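PDB 6MZO: inactive Zymogen C11 Protease from Parabacteroides distasonis, which belongs to the clostripain-like (C11) cysteine peptidases of clan CD and, once its inactive zymogen is activated, probably cleaves peptide bonds in proteins. Local coordinates for residues F155-C163 / N191-M202; C167-R175 / Y347-D355. All coordinates share one frame; numbering follows the deposited sequence.

Contact 1: F155-C163 / N191-M202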
loop_
_atom_site.group_PDB
_atom_site.type_symbol
_atom_site.label_atom_id
_atom_site.label_comp_id
_atom_site.label_asym_id
_atom_site.label_seq_id
_atom_site.Cartn_x
_atom_site.Cartn_y
_atom_site.Cartn_z
ATOM N N PHE A 155 6.911 8.624 9.182
ATOM C CA PHE A 155 5.527 8.414 9.545
ATOM C C PHE A 155 5.384 7.251 10.479
ATOM O O PHE A 155 6.131 6.298 10.382
ATOM C CB PHE A 155 4.709 8.069 8.273
ATOM C CG PHE A 155 4.691 9.188 7.297
ATOM C CD1 PHE A 155 3.877 10.269 7.529
ATOM C CD2 PHE A 155 5.493 9.149 6.165
ATOM C CE1 PHE A 155 3.846 11.378 6.642
ATOM C CE2 PHE A 155 5.460 10.216 5.290
ATOM C CZ PHE A 155 4.643 11.335 5.532
ATOM N N ASP A 156 4.415 7.305 11.367
ATOM C CA ASP A 156 4.163 6.089 12.187
ATOM C C ASP A 156 3.619 4.984 11.307
ATOM O O ASP A 156 3.879 3.782 11.590
ATOM C CB ASP A 156 3.151 6.400 13.306
ATOM C CG ASP A 156 3.773 7.203 14.443
ATOM O OD1 ASP A 156 4.919 7.671 14.345
ATOM O OD2 ASP A 156 3.133 7.360 15.495
ATOM N N PHE A 157 2.789 5.326 10.323
ATOM C CA PHE A 157 2.346 4.337 9.352
ATOM C C PHE A 157 2.122 4.964 7.988
ATOM O O PHE A 157 1.866 6.187 7.884
ATOM C CB PHE A 157 1.023 3.651 9.802
ATOM C CG PHE A 157 -0.186 4.601 9.854
ATOM C CD1 PHE A 157 -0.985 4.841 8.759
ATOM C CD2 PHE A 157 -0.528 5.302 11.043
ATOM C CE1 PHE A 157 -2.061 5.714 8.786
ATOM C CE2 PHE A 157 -1.642 6.201 11.049
ATOM C CZ PHE A 157 -2.401 6.406 9.952
ATOM N N ILE A 158 2.259 4.118 6.940
ATOM C CA ILE A 158 1.700 4.521 5.646
ATOM C C ILE A 158 0.689 3.455 5.309
ATOM O O ILE A 158 1.020 2.240 5.366
ATOM C CB ILE A 158 2.747 4.623 4.490
ATOM C CG1 ILE A 158 3.792 5.711 4.796
ATOM C CG2 ILE A 158 2.008 4.871 3.165
ATOM C CD1 ILE A 158 5.081 5.642 3.846
ATOM N N LEU A 159 -0.538 3.893 5.024
ATOM C CA LEU A 159 -1.625 2.986 4.604
ATOM C C LEU A 159 -1.779 3.155 3.102
ATOM O O LEU A 159 -2.123 4.236 2.631
ATOM C CB LEU A 159 -2.904 3.356 5.352
ATOM C CG LEU A 159 -4.143 2.461 5.177
ATOM C CD1 LEU A 159 -5.266 2.959 6.139
ATOM C CD2 LEU A 159 -4.722 2.481 3.807
ATOM N N PHE A 160 -1.457 2.080 2.364
ATOM C CA PHE A 160 -1.628 2.145 0.892
ATOM C C PHE A 160 -3.004 1.636 0.525
ATOM O O PHE A 160 -3.246 0.418 0.546
ATOM C CB PHE A 160 -0.553 1.291 0.207
ATOM C CG PHE A 160 0.834 1.875 0.260
ATOM C CD1 PHE A 160 1.150 3.000 -0.496
ATOM C CD2 PHE A 160 1.826 1.261 1.034
ATOM C CE1 PHE A 160 2.420 3.524 -0.474
ATOM C CE2 PHE A 160 3.145 1.806 1.039
ATOM C CZ PHE A 160 3.401 2.922 0.277
ATOM N N ASP A 161 -3.920 2.530 0.202
ATOM C CA ASP A 161 -5.228 2.104 -0.262
ATOM C C ASP A 161 -5.119 2.038 -1.770
ATOM O O ASP A 161 -5.469 2.965 -2.497
ATOM C CB ASP A 161 -6.333 3.090 0.274
ATOM C CG ASP A 161 -7.737 2.536 0.030
ATOM O OD1 ASP A 161 -7.933 1.661 -0.861
ATOM O OD2 ASP A 161 -8.677 3.047 0.614
ATOM N N ALA A 162 -4.582 0.886 -2.232
ATOM C CA ALA A 162 -4.057 0.771 -3.598
ATOM C C ALA A 162 -3.868 -0.723 -3.852
ATOM O O ALA A 162 -3.909 -1.509 -2.918
ATOM C CB ALA A 162 -2.705 1.521 -3.752
ATOM N N CYS A 163 -3.738 -1.058 -5.118
ATOM C CA CYS A 163 -3.449 -2.459 -5.409
ATOM C C CYS A 163 -1.992 -2.830 -5.286
ATOM O O CYS A 163 -1.073 -2.099 -5.696
ATOM C CB CYS A 163 -3.927 -2.822 -6.829
ATOM S SG CYS A 163 -5.679 -2.455 -7.103
ATOM N N ASN A 191 -14.577 1.040 -3.180
ATOM C CA ASN A 191 -14.202 2.173 -2.378
ATOM C C ASN A 191 -12.763 2.018 -1.901
ATOM O O ASN A 191 -11.966 2.960 -2.007
ATOM C CB ASN A 191 -15.154 2.329 -1.198
ATOM C CG ASN A 191 -15.678 1.001 -0.710
ATOM O OD1 ASN A 191 -15.555 -0.014 -1.400
ATOM N ND2 ASN A 191 -16.280 0.998 0.472
ATOM N N GLY A 192 -12.396 0.827 -1.444
ATOM C CA GLY A 192 -11.131 0.754 -0.743
ATOM C C GLY A 192 -11.319 0.408 0.754
ATOM O O GLY A 192 -12.166 -0.455 1.066
ATOM N N PHE A 193 -10.507 1.017 1.633
ATOM C CA PHE A 193 -10.563 0.684 3.054
ATOM C C PHE A 193 -11.885 1.125 3.705
ATOM O O PHE A 193 -12.587 2.036 3.216
ATOM C CB PHE A 193 -9.387 1.305 3.835
ATOM C CG PHE A 193 -8.156 0.491 3.820
ATOM C CD1 PHE A 193 -7.519 0.217 2.637
ATOM C CD2 PHE A 193 -7.648 -0.016 5.039
ATOM C CE1 PHE A 193 -6.297 -0.562 2.652
ATOM C CE2 PHE A 193 -6.488 -0.792 5.058
ATOM C CZ PHE A 193 -5.798 -1.033 3.870
ATOM N N PRO A 194 -12.248 0.478 4.824
ATOM C CA PRO A 194 -13.515 0.820 5.504
ATOM C C PRO A 194 -13.277 1.998 6.435
ATOM O O PRO A 194 -13.137 1.852 7.665
ATOM C CB PRO A 194 -13.846 -0.471 6.263
ATOM C CG PRO A 194 -12.462 -1.046 6.637
ATOM C CD PRO A 194 -11.662 -0.797 5.308
ATOM N N TYR A 195 -13.148 3.172 5.821
ATOM C CA TYR A 195 -12.780 4.334 6.633
ATOM C C TYR A 195 -13.790 4.509 7.718
ATOM O O TYR A 195 -13.469 5.048 8.803
ATOM C CB TYR A 195 -12.666 5.638 5.764
ATOM C CG TYR A 195 -11.471 5.505 4.836
ATOM C CD1 TYR A 195 -10.186 5.638 5.358
ATOM C CD2 TYR A 195 -11.618 5.097 3.527
ATOM C CE1 TYR A 195 -9.046 5.454 4.547
ATOM C CE2 TYR A 195 -10.483 4.897 2.688
ATOM C CZ TYR A 195 -9.201 5.062 3.239
ATOM O OH TYR A 195 -8.116 4.828 2.468
ATOM N N GLN A 196 -15.046 4.077 7.494
ATOM C CA GLN A 196 -16.046 4.371 8.535
ATOM C C GLN A 196 -15.824 3.594 9.842
ATOM O O GLN A 196 -16.490 3.930 10.860
ATOM C CB GLN A 196 -17.445 4.064 7.966
ATOM C CG GLN A 196 -17.737 2.547 7.784
ATOM C CD GLN A 196 -17.098 1.887 6.570
ATOM O OE1 GLN A 196 -16.423 2.490 5.722
ATOM N NE2 GLN A 196 -17.345 0.562 6.466
ATOM N N THR A 197 -14.867 2.667 9.862
ATOM C CA THR A 197 -14.619 1.923 11.087
ATOM C C THR A 197 -13.186 2.095 11.588
ATOM O O THR A 197 -12.876 1.594 12.682
ATOM C CB THR A 197 -14.865 0.377 10.947
ATOM O OG1 THR A 197 -14.012 -0.215 9.951
ATOM C CG2 THR A 197 -16.306 0.080 10.626
ATOM N N ILE A 198 -12.284 2.696 10.823
ATOM C CA ILE A 198 -10.856 2.735 11.252
ATOM C C ILE A 198 -10.347 4.117 11.725
ATOM O O ILE A 198 -9.132 4.282 11.997
ATOM C CB ILE A 198 -9.883 2.298 10.157
ATOM C CG1 ILE A 198 -10.118 3.098 8.875
ATOM C CG2 ILE A 198 -10.210 0.748 9.849
ATOM C CD1 ILE A 198 -8.893 2.919 7.823
ATOM N N MET A 199 -11.240 5.118 11.673
ATOM C CA MET A 199 -10.686 6.475 11.931
ATOM C C MET A 199 -10.106 6.576 13.354
ATOM O O MET A 199 -8.932 7.082 13.513
ATOM C CB MET A 199 -11.768 7.570 11.731
ATOM C CG MET A 199 -12.322 7.600 10.265
ATOM S SD MET A 199 -11.057 7.706 9.003
ATOM C CE MET A 199 -10.204 9.242 9.533
ATOM N N GLY A 200 -10.855 6.189 14.368
ATOM C CA GLY A 200 -10.259 6.217 15.720
ATOM C C GLY A 200 -8.940 5.422 15.836
ATOM O O GLY A 200 -8.001 5.884 16.564
ATOM N N ASP A 201 -8.846 4.264 15.177
ATOM C CA ASP A 201 -7.586 3.508 15.231
ATOM C C ASP A 201 -6.428 4.294 14.696
ATOM O O ASP A 201 -5.283 4.091 15.230
ATOM C CB ASP A 201 -7.748 2.164 14.471
ATOM C CG ASP A 201 -8.747 1.232 15.169
ATOM O OD1 ASP A 201 -8.854 1.259 16.419
ATOM O OD2 ASP A 201 -9.475 0.472 14.469
ATOM N N MET A 202 -6.634 5.140 13.676
ATOM C CA MET A 202 -5.483 5.932 13.168
ATOM C C MET A 202 -4.960 6.985 14.180
ATOM O O MET A 202 -3.865 7.479 13.992
ATOM C CB MET A 202 -5.857 6.681 11.845
ATOM C CG MET A 202 -6.289 5.752 10.813
ATOM S SD MET A 202 -6.666 6.937 9.341
ATOM C CE MET A 202 -7.813 6.028 8.378
#
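Asp161 and Tyr195 meet where a strand of the central sheet, in the caspase-like alpha/beta fold of clan CD, is covered by helix 195-203, which runs nearly antiparallel to it. Phe157, Leu159 and Asp161 alternate along the strand and turn one face toward that helix and the loop leading into it. At Asp161 the carboxylate is swung anti to the backbone N (chi1 -169°), which carries OD2 to two donors. Tyr195 OH comes in at 2.6 Å on the anti lone pair of OD2. Phe193 N, 2.9 Å from the same OD2, sends an almost straight bond (177°) from above the carboxylate plane. The other oxygen, OD1, accepts from His116 NE2, so both oxygens of the buried group are held. With an alanine here, the Tyr195 hydroxyl and the Phe193 N-H would probably lose the acceptor they share, two polar groups left without their mate in a buried place. Leu159 lays CD2 over the middle of the Phe193 ring, 3.6 Å from its centroid, a clear CH-pi contact. Its other methyl, CD1, meets Ile198 CD1 tip to tip at 4.0 Å. Towards the start of the strand, Phe157 crosses Met202 at about a right angle, its CZ 4.0 Å from Met202 CB, while Met202 O sits at the ring edge. Gly192, in backbone angles that call for glycine, passes close beside the carboxylate, its CA 3.3 Å from Asp161 OD1.

Contact 2: C167-R175 / Y347-D355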
loop_
_atom_site.group_PDB
_atom_site.type_symbol
_atom_site.label_atom_id
_atom_site.label_comp_id
_atom_site.label_asym_id
_atom_site.label_seq_id
_atom_site.Cartn_x
_atom_site.Cartn_y
_atom_site.Cartn_z
ATOM N N CYS A 167 4.068 -5.974 -0.887
ATOM C CA CYS A 167 5.062 -6.856 -1.465
ATOM C C CYS A 167 6.389 -6.512 -0.866
ATOM O O CYS A 167 6.540 -5.443 -0.293
ATOM C CB CYS A 167 5.145 -6.710 -2.965
ATOM S SG CYS A 167 5.578 -4.998 -3.478
ATOM N N ALA A 168 7.307 -7.437 -0.926
ATOM C CA ALA A 168 8.584 -7.232 -0.286
ATOM C C ALA A 168 9.222 -5.994 -0.802
ATOM O O ALA A 168 9.896 -5.252 -0.053
ATOM C CB ALA A 168 9.496 -8.401 -0.497
ATOM N N GLU A 169 9.122 -5.790 -2.114
ATOM C CA GLU A 169 9.841 -4.694 -2.710
ATOM C C GLU A 169 9.416 -3.330 -2.187
ATOM O O GLU A 169 10.276 -2.439 -1.981
ATOM C CB GLU A 169 9.657 -4.693 -4.223
ATOM C CG GLU A 169 10.202 -5.957 -4.973
ATOM C CD GLU A 169 9.176 -7.115 -5.027
ATOM O OE1 GLU A 169 8.187 -7.107 -4.297
ATOM O OE2 GLU A 169 9.456 -8.021 -5.823
ATOM N N VAL A 170 8.117 -3.181 -2.022
ATOM C CA VAL A 170 7.568 -1.933 -1.429
ATOM C C VAL A 170 7.858 -1.838 0.047
ATOM O O VAL A 170 8.265 -0.755 0.595
ATOM C CB VAL A 170 6.015 -1.841 -1.713
ATOM C CG1 VAL A 170 5.333 -0.775 -0.803
ATOM C CG2 VAL A 170 5.773 -1.648 -3.199
ATOM N N ALA A 171 7.591 -2.921 0.791
ATOM C CA ALA A 171 7.863 -2.817 2.237
ATOM C C ALA A 171 9.364 -2.463 2.458
ATOM O O ALA A 171 9.737 -1.673 3.402
ATOM C CB ALA A 171 7.513 -4.135 2.925
ATOM N N TYR A 172 10.234 -3.003 1.605
ATOM C CA TYR A 172 11.648 -2.730 1.783
ATOM C C TYR A 172 11.956 -1.274 1.417
ATOM O O TYR A 172 12.708 -0.555 2.147
ATOM C CB TYR A 172 12.497 -3.665 0.910
ATOM C CG TYR A 172 13.969 -3.599 1.187
ATOM C CD1 TYR A 172 14.480 -4.071 2.389
ATOM C CD2 TYR A 172 14.857 -3.194 0.211
ATOM C CE1 TYR A 172 15.870 -4.088 2.606
ATOM C CE2 TYR A 172 16.298 -3.159 0.427
ATOM C CZ TYR A 172 16.738 -3.663 1.641
ATOM O OH TYR A 172 18.078 -3.645 1.812
ATOM N N ALA A 173 11.376 -0.820 0.313
ATOM C CA ALA A 173 11.698 0.564 -0.180
ATOM C C ALA A 173 11.275 1.623 0.831
ATOM O O ALA A 173 11.957 2.690 0.900
ATOM C CB ALA A 173 11.010 0.844 -1.512
ATOM N N PHE A 174 10.178 1.369 1.526
ATOM C CA PHE A 174 9.652 2.387 2.466
ATOM C C PHE A 174 10.059 2.161 3.894
ATOM O O PHE A 174 9.528 2.850 4.789
ATOM C CB PHE A 174 8.108 2.495 2.365
ATOM C CG PHE A 174 7.667 3.081 1.034
ATOM C CD1 PHE A 174 7.490 2.247 -0.095
ATOM C CD2 PHE A 174 7.509 4.438 0.883
ATOM C CE1 PHE A 174 7.151 2.770 -1.328
ATOM C CE2 PHE A 174 7.175 4.988 -0.346
ATOM C CZ PHE A 174 7.010 4.146 -1.472
ATOM N N ARG A 175 10.982 1.230 4.147
ATOM C CA ARG A 175 11.289 0.840 5.547
ATOM C C ARG A 175 11.856 1.990 6.367
ATOM O O ARG A 175 11.725 1.977 7.586
ATOM C CB ARG A 175 12.276 -0.342 5.572
ATOM C CG ARG A 175 13.678 0.007 5.072
ATOM C CD ARG A 175 14.438 -1.331 4.868
ATOM N NE ARG A 175 15.840 -1.129 4.614
ATOM C CZ ARG A 175 16.343 -0.652 3.470
ATOM N NH1 ARG A 175 15.513 -0.340 2.496
ATOM N NH2 ARG A 175 17.646 -0.435 3.292
ATOM N N TYR A 347 13.129 -4.275 -13.226
ATOM C CA TYR A 347 13.235 -4.708 -11.862
ATOM C C TYR A 347 14.594 -4.442 -11.266
ATOM O O TYR A 347 14.703 -4.279 -10.060
ATOM C CB TYR A 347 12.938 -6.197 -11.787
ATOM C CG TYR A 347 12.635 -6.722 -10.414
ATOM C CD1 TYR A 347 11.481 -6.328 -9.690
ATOM C CD2 TYR A 347 13.502 -7.634 -9.854
ATOM C CE1 TYR A 347 11.193 -6.905 -8.436
ATOM C CE2 TYR A 347 13.255 -8.202 -8.612
ATOM C CZ TYR A 347 12.110 -7.815 -7.907
ATOM O OH TYR A 347 11.912 -8.412 -6.712
ATOM N N LYS A 348 15.627 -4.417 -12.121
ATOM C CA LYS A 348 17.014 -4.292 -11.652
ATOM C C LYS A 348 17.331 -2.940 -11.010
ATOM O O LYS A 348 18.320 -2.812 -10.283
ATOM C CB LYS A 348 17.984 -4.598 -12.793
ATOM C CG LYS A 348 17.901 -6.105 -13.182
ATOM C CD LYS A 348 18.851 -6.459 -14.341
ATOM C CE LYS A 348 18.846 -7.958 -14.549
ATOM N NZ LYS A 348 19.455 -8.353 -15.856
ATOM N N ASP A 349 16.442 -1.972 -11.175
ATOM C CA ASP A 349 16.684 -0.699 -10.538
ATOM C C ASP A 349 16.064 -0.629 -9.157
ATOM O O ASP A 349 16.255 0.380 -8.482
ATOM C CB ASP A 349 16.138 0.428 -11.379
ATOM C CG ASP A 349 16.923 0.616 -12.671
ATOM O OD1 ASP A 349 18.166 0.504 -12.622
ATOM O OD2 ASP A 349 16.275 0.844 -13.710
ATOM N N LEU A 350 15.282 -1.636 -8.738
ATOM C CA LEU A 350 14.697 -1.563 -7.365
ATOM C C LEU A 350 15.710 -1.861 -6.252
ATOM O O LEU A 350 16.580 -2.721 -6.395
ATOM C CB LEU A 350 13.554 -2.566 -7.238
ATOM C CG LEU A 350 12.349 -2.216 -8.094
ATOM C CD1 LEU A 350 11.332 -3.299 -7.897
ATOM C CD2 LEU A 350 11.793 -0.888 -7.657
ATOM N N GLU A 351 15.581 -1.170 -5.118
ATOM C CA GLU A 351 16.466 -1.405 -4.014
ATOM C C GLU A 351 16.468 -2.860 -3.531
ATOM O O GLU A 351 17.533 -3.409 -3.200
ATOM C CB GLU A 351 16.058 -0.491 -2.844
ATOM C CG GLU A 351 17.056 -0.438 -1.724
ATOM C CD GLU A 351 16.619 0.534 -0.614
ATOM O OE1 GLU A 351 15.538 1.143 -0.746
ATOM O OE2 GLU A 351 17.400 0.747 0.352
ATOM N N TRP A 352 15.288 -3.472 -3.469
ATOM C CA TRP A 352 15.203 -4.887 -3.090
ATOM C C TRP A 352 16.087 -5.765 -4.006
ATOM O O TRP A 352 16.848 -6.601 -3.537
ATOM C CB TRP A 352 13.739 -5.368 -3.116
ATOM C CG TRP A 352 13.591 -6.848 -2.833
ATOM C CD1 TRP A 352 13.505 -7.831 -3.765
ATOM C CD2 TRP A 352 13.496 -7.471 -1.540
ATOM N NE1 TRP A 352 13.369 -9.084 -3.119
ATOM C CE2 TRP A 352 13.347 -8.874 -1.758
ATOM C CE3 TRP A 352 13.546 -6.987 -0.238
ATOM C CZ2 TRP A 352 13.260 -9.797 -0.703
ATOM C CZ3 TRP A 352 13.413 -7.887 0.825
ATOM C CH2 TRP A 352 13.304 -9.278 0.577
ATOM N N TYR A 353 15.982 -5.614 -5.309
ATOM C CA TYR A 353 16.836 -6.381 -6.199
ATOM C C TYR A 353 18.333 -6.180 -5.936
ATOM O O TYR A 353 19.101 -7.141 -5.895
ATOM C CB TYR A 353 16.524 -6.023 -7.648
ATOM C CG TYR A 353 17.426 -6.773 -8.611
ATOM C CD1 TYR A 353 17.132 -8.098 -8.965
ATOM C CD2 TYR A 353 18.570 -6.207 -9.091
ATOM C CE1 TYR A 353 17.972 -8.800 -9.822
ATOM C CE2 TYR A 353 19.426 -6.921 -9.971
ATOM C CZ TYR A 353 19.099 -8.211 -10.310
ATOM O OH TYR A 353 19.970 -8.885 -11.186
ATOM N N LYS A 354 18.765 -4.921 -5.821
ATOM C CA LYS A 354 20.147 -4.634 -5.594
ATOM C C LYS A 354 20.681 -5.262 -4.312
ATOM O O LYS A 354 21.799 -5.816 -4.294
ATOM C CB LYS A 354 20.351 -3.114 -5.568
ATOM C CG LYS A 354 19.966 -2.450 -6.893
ATOM C CD LYS A 354 20.115 -0.918 -6.781
ATOM C CE LYS A 354 19.587 -0.183 -8.025
ATOM N NZ LYS A 354 19.623 1.311 -7.738
ATOM N N ASP A 355 19.875 -5.216 -3.259
ATOM C CA ASP A 355 20.345 -5.686 -1.953
ATOM C C ASP A 355 20.153 -7.187 -1.734
ATOM O O ASP A 355 20.887 -7.793 -0.927
ATOM C CB ASP A 355 19.694 -4.910 -0.820
ATOM C CG ASP A 355 20.093 -3.447 -0.825
ATOM O OD1 ASP A 355 21.031 -3.097 -1.574
ATOM O OD2 ASP A 355 19.488 -2.669 -0.097
HETATM O O HOH W 1 12.745 -2.104 -3.599
#
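Tyr172 and Trp352 each carry CG anti to the backbone N (chi1 -171° and 176°), which brings the two rings together across the crossing of their helices. The edge of Trp352 points at a face of Tyr172 in a T-shaped pair, the centroids of the Tyr172 ring and the Trp352 six-membered ring 5.5 Å apart. Ala168 CB lies over the face of the indole, 3.9 Å from the centroid of its six-membered ring. Here the C-terminal helix 351-357 crosses helix 168-173 of the caspase-like core almost perpendicularly, and Ala239 of helix 235-246 touches both side chains. On the opposite face of Tyr172 lies the Arg175 guanidinium, whose NH1 bonds to Tyr172 O. NH1 and NH2 also grip one oxygen, Glu351 OE2, end-on at 3.1 and 3.2 Å, a salt bridge that meets the carboxylate from above its plane; Asp236 takes NE. Tyr172 OH gives its proton to the anti lone pair of Asp355 OD2 at 2.6 Å. At the other end, a bend at chi2 (86°) brings Glu169 OE2 to Tyr347 OH at 2.6 Å, and Tyr334 N is a second donor to that oxygen. A water bridges the backbones, donating to Glu169 O and accepting from Trp352 N at 2.9 Å.

Overall arrangement
From the N terminus, the chain builds several strands of the central sheet before reaching strand 155-162, the first half of contact 1. It then forms helix 168-173, the first half of contact 2, and strand 178-183, before 191-202 returns to strand 155-162 and closes a short loop in contact 1. Contact 2 waits for 347-355, near the C terminus, and closes a far longer loop. The segments alternate, so the two contacts cross. They also touch: Phe160 and Ile158, on the other side of the strand from contact 1, pack on Val170 and Phe174. Helix 195-203, the sheet, helix 168-173 and the C-terminal helix are thereby joined in succession.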